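PDB 3D9W: putative acetyltransferase from Nocardia farcinica, which probably transfers an acetyl group to arylamine substrates, as other members of the arylamine N-acetyltransferase family do. Local coordinates for residues R145-R150 with Y191-A196. Residues are numbered along the deposited sequence; the frame is centred on the assembly and turned at random.
Sequences RPYELR and YTFTTA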
# COMPACT_ATOMS: atom_id res chain seq x y z
N ARG A 145 7.02 -7.36 -5.67
CA ARG A 145 6.94 -7.85 -7.05
C ARG A 145 5.48 -8.21 -7.22
O ARG A 145 4.84 -8.64 -6.27
CB ARG A 145 7.78 -9.11 -7.28
CG ARG A 145 9.24 -8.99 -6.88
CD ARG A 145 10.16 -9.38 -8.02
NE ARG A 145 10.56 -8.23 -8.83
CZ ARG A 145 11.74 -7.62 -8.73
NH1 ARG A 145 12.64 -8.04 -7.86
NH2 ARG A 145 12.03 -6.60 -9.54
N PRO A 146 4.93 -8.02 -8.43
CA PRO A 146 3.53 -8.37 -8.61
C PRO A 146 3.33 -9.88 -8.57
O PRO A 146 4.23 -10.64 -8.90
CB PRO A 146 3.22 -7.78 -9.98
CG PRO A 146 4.51 -7.99 -10.71
CD PRO A 146 5.54 -7.57 -9.69
N TYR A 147 2.15 -10.31 -8.14
CA TYR A 147 1.87 -11.73 -8.11
C TYR A 147 0.78 -12.03 -9.14
O TYR A 147 -0.21 -11.30 -9.24
CB TYR A 147 1.45 -12.19 -6.72
CG TYR A 147 0.26 -11.49 -6.10
CD1 TYR A 147 0.43 -10.31 -5.37
CD2 TYR A 147 -1.01 -12.04 -6.18
CE1 TYR A 147 -0.65 -9.72 -4.73
CE2 TYR A 147 -2.09 -11.46 -5.55
CZ TYR A 147 -1.91 -10.30 -4.82
OH TYR A 147 -2.98 -9.73 -4.17
N GLU A 148 0.99 -13.08 -9.91
CA GLU A 148 0.05 -13.47 -10.95
C GLU A 148 -1.33 -13.79 -10.40
O GLU A 148 -1.46 -14.38 -9.32
CB GLU A 148 0.61 -14.68 -11.71
CG GLU A 148 -0.35 -15.30 -12.70
CD GLU A 148 0.36 -16.12 -13.77
OE1 GLU A 148 1.23 -16.95 -13.40
OE2 GLU A 148 0.05 -15.93 -14.97
N LEU A 149 -2.37 -13.39 -11.12
CA LEU A 149 -3.74 -13.63 -10.67
C LEU A 149 -4.22 -15.04 -10.99
O LEU A 149 -5.16 -15.21 -11.76
CB LEU A 149 -4.71 -12.62 -11.30
CG LEU A 149 -6.01 -12.26 -10.57
CD1 LEU A 149 -7.18 -12.49 -11.50
CD2 LEU A 149 -6.17 -13.08 -9.29
N ARG A 150 -3.59 -16.06 -10.40
CA ARG A 150 -4.00 -17.45 -10.62
C ARG A 150 -3.80 -18.29 -9.35
O ARG A 150 -2.98 -17.96 -8.51
CB ARG A 150 -3.20 -18.08 -11.76
CG ARG A 150 -1.77 -18.42 -11.38
CD ARG A 150 -1.05 -19.10 -12.52
NE ARG A 150 0.37 -19.28 -12.22
CZ ARG A 150 0.85 -20.20 -11.39
NH1 ARG A 150 0.03 -21.05 -10.78
NH2 ARG A 150 2.16 -20.28 -11.18
N TYR A 191 -5.45 -10.63 3.29
CA TYR A 191 -6.74 -10.08 2.92
C TYR A 191 -7.47 -10.94 1.91
O TYR A 191 -6.97 -11.96 1.46
CB TYR A 191 -6.55 -8.68 2.34
CG TYR A 191 -5.56 -8.59 1.18
CD1 TYR A 191 -5.75 -9.34 0.01
CD2 TYR A 191 -4.44 -7.76 1.25
CE1 TYR A 191 -4.85 -9.25 -1.05
CE2 TYR A 191 -3.54 -7.67 0.20
CZ TYR A 191 -3.75 -8.42 -0.95
OH TYR A 191 -2.84 -8.33 -1.97
N THR A 192 -8.66 -10.50 1.54
CA THR A 192 -9.44 -11.20 0.53
C THR A 192 -9.92 -10.15 -0.47
O THR A 192 -10.07 -8.99 -0.12
CB THR A 192 -10.67 -11.89 1.12
OG1 THR A 192 -11.61 -10.90 1.55
CG2 THR A 192 -10.28 -12.77 2.29
N PHE A 193 -10.16 -10.56 -1.72
CA PHE A 193 -10.66 -9.62 -2.71
C PHE A 193 -11.44 -10.29 -3.83
O PHE A 193 -11.26 -11.48 -4.10
CB PHE A 193 -9.52 -8.79 -3.32
CG PHE A 193 -8.57 -9.58 -4.17
CD1 PHE A 193 -7.51 -10.26 -3.61
CD2 PHE A 193 -8.71 -9.58 -5.55
CE1 PHE A 193 -6.59 -10.93 -4.40
CE2 PHE A 193 -7.80 -10.25 -6.36
CZ PHE A 193 -6.74 -10.92 -5.78
N THR A 194 -12.32 -9.52 -4.46
CA THR A 194 -13.12 -10.01 -5.57
C THR A 194 -12.56 -9.41 -6.84
O THR A 194 -11.63 -8.61 -6.79
CB THR A 194 -14.61 -9.60 -5.43
OG1 THR A 194 -14.74 -8.17 -5.54
CG2 THR A 194 -15.16 -10.07 -4.10
N THR A 195 -13.11 -9.79 -7.98
CA THR A 195 -12.61 -9.26 -9.23
C THR A 195 -13.52 -8.20 -9.80
O THR A 195 -13.50 -7.92 -11.00
CB THR A 195 -12.41 -10.36 -10.26
OG1 THR A 195 -13.60 -11.15 -10.33
CG2 THR A 195 -11.23 -11.24 -9.87
N ALA A 196 -14.34 -7.62 -8.94
CA ALA A 196 -15.26 -6.56 -9.35
C ALA A 196 -14.45 -5.35 -9.81
O ALA A 196 -13.57 -4.87 -9.09
CB ALA A 196 -16.15 -6.17 -8.18
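Tyr147 and Tyr191 reach for each other from opposite directions, and their phenol oxygens meet in a hydrogen bond. Tyr147 OH lies 2.6 Å from Tyr191 OH, and either hydroxyl could be the donor. Each oxygen comes in at the edge of the other ring, near its plane, so neither ring covers the other. Tyr191 has its CG tucked between N and C of its own backbone (chi1 55°), and this turn carries the hydroxyl toward the 145-150 segment. Tyr191 OH has a second, weak hydrogen-bond partner in Asp136 OD2.

Beside the hydroxyl pair, Phe193 CE1 makes a van der Waals contact with Tyr147 OH at 3.8 Å. That oxygen lies obliquely to the Phe193 ring. The apolar contact is between Leu149 and Phe193, whose side chains run antiparallel alongside one another. One methyl of the leucine does the touching: Leu149 CD2 lies 4.2 Å from Phe193 CZ, at the ring edge and near its plane.

Within the 145-150 segment, Leu149 is the centre of an inverse gamma turn, closed by a weak backbone bond from Arg150 N to Glu148 O. A salt bridge joins the flanking side chains. Arg150 NE is 2.7 Å from Glu148 OE1, which lies in the guanidinium plane, while the nitrogen stands above the carboxylate plane.

Strands 132-135, 117-125 and 99-107 separate edge strand 147-148 from 188-193 in one antiparallel sheet. Yet Leu149 CA and Thr195 CA are only 10.0 Å apart, so the sheet curls strongly, consistent with the family's barrel-like beta domain. Inside the curl, Leu179 and Trp177 of strand 175-183 touch both tyrosines and stack on Phe193, respectively. Leu121 of strand 117-125 packs on Tyr191 and Phe193. Pro146 rests on Arg39 and Val42 of helix 35-48.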